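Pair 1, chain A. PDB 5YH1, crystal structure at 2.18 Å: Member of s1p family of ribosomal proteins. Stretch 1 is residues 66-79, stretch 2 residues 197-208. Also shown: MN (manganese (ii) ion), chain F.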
# COMPACT_ATOMS: atom_id res chain seq x y z
N THR A 66 -6.23 0.86 -21.34
CA THR A 66 -6.50 -0.13 -22.37
C THR A 66 -5.39 -0.19 -23.41
O THR A 66 -4.89 -1.26 -23.72
CB THR A 66 -7.88 0.12 -23.03
OG1 THR A 66 -8.92 -0.21 -22.09
CG2 THR A 66 -8.06 -0.75 -24.27
N ASP A 67 -4.98 0.97 -23.92
CA ASP A 67 -3.93 1.05 -24.95
C ASP A 67 -2.61 0.49 -24.42
O ASP A 67 -1.95 -0.32 -25.07
CB ASP A 67 -3.77 2.50 -25.42
CG ASP A 67 -2.74 2.66 -26.54
OD1 ASP A 67 -2.77 1.88 -27.51
OD2 ASP A 67 -1.91 3.60 -26.44
N GLY A 68 -2.25 0.89 -23.20
CA GLY A 68 -1.03 0.40 -22.56
C GLY A 68 -1.01 -1.09 -22.25
O GLY A 68 -0.03 -1.76 -22.54
N TYR A 69 -2.09 -1.60 -21.66
CA TYR A 69 -2.19 -3.04 -21.39
C TYR A 69 -2.13 -3.80 -22.70
O TYR A 69 -1.41 -4.79 -22.83
CB TYR A 69 -3.50 -3.39 -20.64
CG TYR A 69 -3.36 -3.35 -19.14
CD1 TYR A 69 -2.91 -4.45 -18.43
CD2 TYR A 69 -3.68 -2.21 -18.42
CE1 TYR A 69 -2.76 -4.40 -17.05
CE2 TYR A 69 -3.55 -2.16 -17.04
CZ TYR A 69 -3.08 -3.26 -16.36
OH TYR A 69 -2.95 -3.21 -14.99
N THR A 70 -2.89 -3.34 -23.69
CA THR A 70 -2.91 -4.03 -24.98
C THR A 70 -1.51 -4.10 -25.58
O THR A 70 -1.06 -5.15 -26.04
CB THR A 70 -3.90 -3.36 -25.94
OG1 THR A 70 -5.19 -3.31 -25.32
CG2 THR A 70 -4.02 -4.15 -27.23
N ALA A 71 -0.80 -2.97 -25.54
CA ALA A 71 0.56 -2.89 -26.05
C ALA A 71 1.50 -3.82 -25.30
O ALA A 71 2.25 -4.58 -25.89
CB ALA A 71 1.07 -1.46 -25.96
N GLY A 72 1.43 -3.78 -23.97
CA GLY A 72 2.26 -4.64 -23.15
C GLY A 72 2.01 -6.10 -23.40
O GLY A 72 2.96 -6.90 -23.51
N VAL A 73 0.74 -6.48 -23.51
CA VAL A 73 0.38 -7.88 -23.69
C VAL A 73 0.74 -8.36 -25.10
O VAL A 73 1.17 -9.49 -25.28
CB VAL A 73 -1.11 -8.16 -23.36
CG1 VAL A 73 -1.49 -9.60 -23.69
CG2 VAL A 73 -1.36 -7.89 -21.89
N ALA A 74 0.60 -7.48 -26.09
CA ALA A 74 1.08 -7.79 -27.45
C ALA A 74 2.55 -8.21 -27.43
O ALA A 74 2.92 -9.26 -27.96
CB ALA A 74 0.89 -6.59 -28.37
N LEU A 75 3.38 -7.40 -26.78
CA LEU A 75 4.82 -7.68 -26.72
C LEU A 75 5.13 -8.94 -25.92
O LEU A 75 5.95 -9.77 -26.34
CB LEU A 75 5.57 -6.47 -26.15
CG LEU A 75 5.50 -5.27 -27.10
CD1 LEU A 75 5.81 -3.97 -26.39
CD2 LEU A 75 6.43 -5.47 -28.30
N GLU A 76 4.46 -9.12 -24.79
CA GLU A 76 4.62 -10.32 -23.96
C GLU A 76 4.28 -11.59 -24.75
O GLU A 76 4.97 -12.62 -24.63
CB GLU A 76 3.76 -10.21 -22.68
CG GLU A 76 3.69 -11.49 -21.85
CD GLU A 76 3.01 -11.32 -20.48
OE1 GLU A 76 2.68 -12.35 -19.87
OE2 GLU A 76 2.81 -10.19 -20.00
N THR A 77 3.22 -11.52 -25.55
CA THR A 77 2.75 -12.67 -26.31
C THR A 77 3.79 -13.13 -27.35
O THR A 77 3.93 -14.32 -27.60
CB THR A 77 1.40 -12.34 -26.99
OG1 THR A 77 0.46 -11.97 -25.99
CG2 THR A 77 0.86 -13.53 -27.77
N ALA A 78 4.53 -12.19 -27.92
CA ALA A 78 5.63 -12.50 -28.85
C ALA A 78 6.90 -12.97 -28.13
O ALA A 78 7.61 -13.86 -28.60
CB ALA A 78 5.94 -11.27 -29.69
N ILE A 79 7.20 -12.36 -26.99
CA ILE A 79 8.44 -12.62 -26.26
C ILE A 79 8.47 -13.97 -25.55
O ILE A 79 9.45 -14.72 -25.67
CB ILE A 79 8.71 -11.48 -25.25
CG1 ILE A 79 9.07 -10.20 -26.00
CG2 ILE A 79 9.85 -11.84 -24.29
CD1 ILE A 79 8.89 -8.94 -25.21
N LEU A 197 -1.73 7.34 -33.92
CA LEU A 197 -1.09 6.02 -34.05
C LEU A 197 -0.61 5.61 -32.65
O LEU A 197 0.43 6.07 -32.16
CB LEU A 197 0.07 6.07 -35.04
CG LEU A 197 0.72 4.74 -35.42
CD1 LEU A 197 -0.25 3.81 -36.12
CD2 LEU A 197 1.94 5.01 -36.28
N THR A 198 -1.39 4.74 -32.01
CA THR A 198 -1.27 4.52 -30.56
C THR A 198 -0.27 3.42 -30.20
O THR A 198 0.19 2.66 -31.06
CB THR A 198 -2.65 4.17 -29.95
OG1 THR A 198 -3.02 2.83 -30.30
CG2 THR A 198 -3.71 5.13 -30.46
N ALA A 199 0.03 3.31 -28.91
CA ALA A 199 1.08 2.39 -28.44
C ALA A 199 0.76 0.95 -28.78
O ALA A 199 1.66 0.19 -29.13
CB ALA A 199 1.30 2.55 -26.95
N GLY A 200 -0.51 0.58 -28.67
CA GLY A 200 -0.93 -0.79 -28.99
C GLY A 200 -0.79 -1.13 -30.47
O GLY A 200 -0.55 -2.28 -30.83
N MSE A 201 -0.95 -0.13 -31.32
CA MSE A 201 -0.71 -0.29 -32.75
C MSE A 201 0.77 -0.50 -32.95
O MSE A 201 1.20 -1.51 -33.50
CB MSE A 201 -1.21 0.92 -33.54
CG MSE A 201 -2.73 0.98 -33.58
SE MSE A 201 -3.41 2.71 -34.24
CE MSE A 201 -5.01 2.72 -33.10
N LEU A 202 1.56 0.46 -32.49
CA LEU A 202 3.02 0.36 -32.60
C LEU A 202 3.58 -0.94 -32.02
O LEU A 202 4.40 -1.61 -32.65
CB LEU A 202 3.68 1.51 -31.86
CG LEU A 202 3.36 2.90 -32.37
CD1 LEU A 202 3.82 3.94 -31.35
CD2 LEU A 202 4.01 3.12 -33.73
N ALA A 203 3.10 -1.29 -30.83
CA ALA A 203 3.65 -2.43 -30.10
C ALA A 203 3.29 -3.74 -30.77
O ALA A 203 4.07 -4.70 -30.73
CB ALA A 203 3.16 -2.43 -28.66
N THR A 204 2.09 -3.81 -31.34
CA THR A 204 1.70 -5.00 -32.09
C THR A 204 2.62 -5.19 -33.30
O THR A 204 3.08 -6.30 -33.56
CB THR A 204 0.22 -4.95 -32.53
OG1 THR A 204 -0.62 -4.96 -31.37
CG2 THR A 204 -0.13 -6.13 -33.40
N GLU A 205 2.94 -4.10 -34.01
CA GLU A 205 3.85 -4.21 -35.16
C GLU A 205 5.25 -4.62 -34.68
O GLU A 205 5.85 -5.55 -35.24
CB GLU A 205 3.90 -2.93 -35.99
CG GLU A 205 2.56 -2.49 -36.57
CD GLU A 205 2.00 -3.38 -37.68
OE1 GLU A 205 2.64 -4.37 -38.08
OE2 GLU A 205 0.88 -3.09 -38.16
N VAL A 206 5.76 -3.98 -33.63
CA VAL A 206 7.05 -4.41 -33.07
C VAL A 206 7.00 -5.89 -32.71
O VAL A 206 7.94 -6.64 -33.03
CB VAL A 206 7.49 -3.59 -31.84
CG1 VAL A 206 8.75 -4.20 -31.22
CG2 VAL A 206 7.77 -2.15 -32.22
N ALA A 207 5.91 -6.31 -32.08
CA ALA A 207 5.77 -7.72 -31.69
C ALA A 207 5.87 -8.67 -32.88
O ALA A 207 6.43 -9.76 -32.76
CB ALA A 207 4.46 -7.94 -30.95
N ARG A 208 5.31 -8.27 -34.02
CA ARG A 208 5.38 -9.08 -35.24
C ARG A 208 6.83 -9.24 -35.72
O ARG A 208 7.22 -10.31 -36.19
CB ARG A 208 4.50 -8.49 -36.34
CG ARG A 208 3.01 -8.59 -36.06
CD ARG A 208 2.16 -7.88 -37.11
NE ARG A 208 2.49 -8.36 -38.45
CZ ARG A 208 3.30 -7.74 -39.32
NH1 ARG A 208 3.84 -6.56 -39.06
NH2 ARG A 208 3.55 -8.31 -40.48
MN MN F . -1.99 5.43 -25.39
O HOH W 1 -2.97 4.91 -23.53
O HOH W 2 -2.45 7.46 -24.60

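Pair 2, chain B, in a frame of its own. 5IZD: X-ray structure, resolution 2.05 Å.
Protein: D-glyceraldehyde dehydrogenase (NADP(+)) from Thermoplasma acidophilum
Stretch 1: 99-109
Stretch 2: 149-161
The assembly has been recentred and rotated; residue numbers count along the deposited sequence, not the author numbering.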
# COMPACT_ATOMS: atom_id res chain seq x y z
N GLU B 99 12.75 15.14 -27.27
CA GLU B 99 12.72 14.63 -25.91
C GLU B 99 11.38 14.94 -25.22
O GLU B 99 10.79 14.07 -24.59
CB GLU B 99 13.95 15.15 -25.12
CG GLU B 99 13.80 15.23 -23.65
CD GLU B 99 15.11 15.59 -22.96
OE1 GLU B 99 15.32 15.01 -21.86
OE2 GLU B 99 15.86 16.44 -23.46
N GLU B 100 10.84 16.13 -25.41
CA GLU B 100 9.57 16.47 -24.84
C GLU B 100 8.43 15.58 -25.34
O GLU B 100 7.58 15.18 -24.59
CB GLU B 100 9.23 17.94 -25.00
CG GLU B 100 7.94 18.28 -24.32
CD GLU B 100 7.71 19.75 -24.12
OE1 GLU B 100 8.57 20.56 -24.43
OE2 GLU B 100 6.65 20.07 -23.64
N VAL B 101 8.45 15.27 -26.63
CA VAL B 101 7.45 14.42 -27.22
C VAL B 101 7.63 12.96 -26.75
O VAL B 101 6.69 12.26 -26.54
CB VAL B 101 7.40 14.60 -28.74
CG1 VAL B 101 6.40 13.67 -29.35
CG2 VAL B 101 7.04 16.04 -29.06
N ASP B 102 8.86 12.54 -26.57
CA ASP B 102 9.16 11.24 -26.05
C ASP B 102 8.42 11.14 -24.70
O ASP B 102 7.76 10.19 -24.41
CB ASP B 102 10.65 11.13 -25.78
CG ASP B 102 11.46 10.71 -26.99
OD1 ASP B 102 10.88 10.39 -28.01
OD2 ASP B 102 12.67 10.66 -26.90
N GLY B 103 8.56 12.18 -23.90
CA GLY B 103 7.97 12.29 -22.59
C GLY B 103 6.48 12.33 -22.57
O GLY B 103 5.88 11.86 -21.65
N VAL B 104 5.88 12.90 -23.60
CA VAL B 104 4.45 12.95 -23.69
C VAL B 104 3.96 11.51 -23.83
O VAL B 104 3.04 11.13 -23.20
CB VAL B 104 3.98 13.83 -24.89
CG1 VAL B 104 2.58 13.50 -25.32
CG2 VAL B 104 4.06 15.31 -24.59
N ILE B 105 4.63 10.77 -24.68
CA ILE B 105 4.31 9.38 -25.03
C ILE B 105 4.57 8.49 -23.82
O ILE B 105 3.66 7.76 -23.43
CB ILE B 105 5.11 8.88 -26.28
CG1 ILE B 105 4.62 9.62 -27.55
CG2 ILE B 105 5.02 7.36 -26.46
CD1 ILE B 105 5.65 9.66 -28.68
N ASP B 106 5.69 8.63 -23.15
CA ASP B 106 5.96 7.87 -21.95
C ASP B 106 4.96 8.14 -20.81
O ASP B 106 4.60 7.24 -20.12
CB ASP B 106 7.36 8.12 -21.44
CG ASP B 106 7.70 7.30 -20.16
OD1 ASP B 106 7.92 6.12 -20.26
OD2 ASP B 106 7.75 7.84 -19.06
N GLN B 107 4.51 9.36 -20.65
CA GLN B 107 3.67 9.71 -19.55
C GLN B 107 2.27 9.21 -19.76
O GLN B 107 1.62 8.71 -18.84
CB GLN B 107 3.63 11.22 -19.34
CG GLN B 107 4.82 11.79 -18.61
CD GLN B 107 4.62 13.29 -18.44
OE1 GLN B 107 4.24 13.76 -17.36
NE2 GLN B 107 4.77 14.04 -19.54
N ILE B 108 1.76 9.41 -20.97
CA ILE B 108 0.44 8.93 -21.29
C ILE B 108 0.38 7.38 -21.11
O ILE B 108 -0.59 6.86 -20.55
CB ILE B 108 0.01 9.35 -22.68
CG1 ILE B 108 -0.27 10.86 -22.72
CG2 ILE B 108 -1.26 8.60 -23.05
CD1 ILE B 108 -0.40 11.40 -24.14
N GLN B 109 1.40 6.66 -21.58
CA GLN B 109 1.48 5.21 -21.34
C GLN B 109 1.43 4.87 -19.84
O GLN B 109 0.57 4.13 -19.41
CB GLN B 109 2.74 4.64 -21.93
CG GLN B 109 2.89 3.15 -21.71
CD GLN B 109 1.89 2.30 -22.46
OE1 GLN B 109 1.35 2.71 -23.46
NE2 GLN B 109 1.65 1.10 -21.97
N ASN B 149 6.54 26.52 -20.51
CA ASN B 149 7.90 26.04 -20.59
C ASN B 149 8.02 24.60 -21.11
O ASN B 149 8.95 24.32 -21.87
CB ASN B 149 8.63 26.31 -19.29
CG ASN B 149 8.12 25.44 -18.11
OD1 ASN B 149 6.95 25.04 -18.05
ND2 ASN B 149 9.03 25.11 -17.21
N PHE B 150 7.09 23.71 -20.70
CA PHE B 150 6.97 22.35 -21.24
C PHE B 150 5.53 22.23 -21.70
O PHE B 150 4.70 21.52 -21.07
CB PHE B 150 7.39 21.28 -20.23
CG PHE B 150 8.85 21.36 -19.90
CD1 PHE B 150 9.80 20.82 -20.77
CD2 PHE B 150 9.28 22.12 -18.84
CE1 PHE B 150 11.17 20.99 -20.55
CE2 PHE B 150 10.64 22.32 -18.62
CZ PHE B 150 11.59 21.75 -19.47
N PRO B 151 5.23 22.91 -22.81
CA PRO B 151 3.86 23.10 -23.19
C PRO B 151 3.14 21.84 -23.71
O PRO B 151 1.92 21.91 -23.97
CB PRO B 151 3.96 24.16 -24.33
CG PRO B 151 5.27 23.82 -25.00
CD PRO B 151 6.17 23.38 -23.85
N ALA B 152 3.87 20.76 -24.01
CA ALA B 152 3.25 19.50 -24.43
C ALA B 152 3.34 18.51 -23.26
O ALA B 152 2.35 17.85 -22.92
CB ALA B 152 3.94 18.95 -25.65
N GLY B 153 4.52 18.41 -22.65
CA GLY B 153 4.75 17.57 -21.40
C GLY B 153 3.74 17.83 -20.29
O GLY B 153 3.23 16.90 -19.65
N MET B 154 3.44 19.10 -20.07
CA MET B 154 2.57 19.47 -18.94
C MET B 154 1.11 19.15 -19.22
O MET B 154 0.32 18.89 -18.30
CB MET B 154 2.74 20.94 -18.57
CG MET B 154 4.11 21.28 -18.02
SD MET B 154 4.23 20.68 -16.30
CE MET B 154 5.86 21.42 -16.00
N VAL B 155 0.74 19.18 -20.51
CA VAL B 155 -0.59 18.79 -20.88
C VAL B 155 -0.78 17.30 -20.68
O VAL B 155 -1.73 16.91 -20.05
CB VAL B 155 -0.90 19.22 -22.33
CG1 VAL B 155 -2.16 18.58 -22.85
CG2 VAL B 155 -0.90 20.74 -22.39
N ALA B 156 0.09 16.50 -21.26
CA ALA B 156 0.09 15.06 -20.99
C ALA B 156 0.09 14.72 -19.46
O ALA B 156 -0.64 13.86 -19.03
CB ALA B 156 1.30 14.38 -21.64
N ARG B 157 0.92 15.40 -18.68
CA ARG B 157 1.04 15.14 -17.24
C ARG B 157 -0.27 15.29 -16.46
O ARG B 157 -0.48 14.57 -15.54
CB ARG B 157 2.08 16.06 -16.62
CG ARG B 157 2.06 16.08 -15.10
CD ARG B 157 3.19 16.94 -14.59
NE ARG B 157 4.45 16.28 -14.78
CZ ARG B 157 5.63 16.87 -14.61
NH1 ARG B 157 5.72 18.15 -14.25
NH2 ARG B 157 6.73 16.16 -14.82
N LYS B 158 -1.08 16.26 -16.83
CA LYS B 158 -2.35 16.57 -16.21
C LYS B 158 -3.56 15.83 -16.81
O LYS B 158 -4.39 15.30 -16.05
CB LYS B 158 -2.55 18.09 -16.28
CG LYS B 158 -1.46 18.77 -15.46
CD LYS B 158 -1.65 20.25 -15.30
CE LYS B 158 -0.40 20.92 -14.78
NZ LYS B 158 -0.13 20.52 -13.38
N LEU B 159 -3.65 15.74 -18.14
CA LEU B 159 -4.81 15.08 -18.78
C LEU B 159 -4.81 13.57 -18.57
O LEU B 159 -5.83 13.00 -18.27
CB LEU B 159 -4.93 15.34 -20.30
CG LEU B 159 -5.14 16.74 -20.85
CD1 LEU B 159 -5.19 16.66 -22.34
CD2 LEU B 159 -6.39 17.40 -20.36
N ALA B 160 -3.67 12.90 -18.75
CA ALA B 160 -3.69 11.42 -18.62
C ALA B 160 -4.20 10.92 -17.28
O ALA B 160 -5.15 10.12 -17.28
CB ALA B 160 -2.37 10.78 -18.99
N PRO B 161 -3.65 11.43 -16.15
CA PRO B 161 -4.15 10.85 -14.89
C PRO B 161 -5.55 11.33 -14.55
O PRO B 161 -6.31 10.59 -13.91
CB PRO B 161 -3.17 11.38 -13.83
CG PRO B 161 -2.50 12.58 -14.46
CD PRO B 161 -2.47 12.28 -15.93

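In both pairs two helices run side by side in the same direction. The axes lie 4° from parallel in pair 1 and 5° in pair 2. They approach to 7.7 Å in pair 1 and 8.7 Å in pair 2. Superposition of the central backbone gives an RMSD of 0.5 Å.

The clearest match is an acid near the start of stretch 1 that receives the start of the second helix. Asp A67 matches Glu B100, and both side chains leave the backbone toward the other stretch with chi1 t. Ala A199 and Gly A200 match Ala B152 and Gly B153. In each pair the acid accepts hydrogen bonds from these two backbone NH groups at the start of the helix (Ala B152 lies just before it), neither of which has a backbone acceptor within its own stretch.

The acids divide the work differently. Asp A67 uses both oxygens: Gly A200 N donates to Asp A67 OD1 at 2.9 Å, and Ala A199 N to Asp A67 OD2 at 3.2 Å. Thr A198, the N-cap residue, adds a bond from its OG1 to Asp A67 OD1 at 3.0 Å. Asp A67 OD2 also binds the manganese ion MN at 2.1 Å. The longer Glu B100 uses one oxygen: Ala B152 N and Gly B153 N each lie 2.9 Å from Glu B100 OE2. Thr A198 matches Pro B151, which has no hydroxyl to donate, so pair 2 has no counterpart of the third bond.

The matched glycines differ in spacing. At Gly A200 a CB would point toward stretch 1 and come tightly to 3.1 Å from Asp A67 OD1. At Gly B153 there is room for one.

Further along, Ala A71 matches Val B104, and Ala A203 matches Ala B156. Ala A71 CB lies 3.5 Å from Ala A203 CB. With the axes farther apart in pair 2, the larger valine fits: Val B104 CG1 is 4.0 Å from Ala B156 CB. Leu A75 matches Ile B108. Leu A75 CD1 reaches Ala A203 CB at 3.8 Å, and Ile B108 CG1 reaches Ala B156 CB at 4.0 Å.

Ala A74 and Gln B107 share a position but make different contacts. Ala A74 CB packs 3.7 Å from Thr A204 OG1, a hydroxyl that hydrogen-bonds to Gly A200 O within its own helix at 2.7 Å. Gln B107 adds a hydrogen bond across the stretches. Gln B107 NE2 donates to Gly B153 O at 3.3 Å, and to Gly B103 O in its own helix at 3.2 Å. The buried areas are nearly equal, 477 Å² in pair 1 and 471 Å² in pair 2.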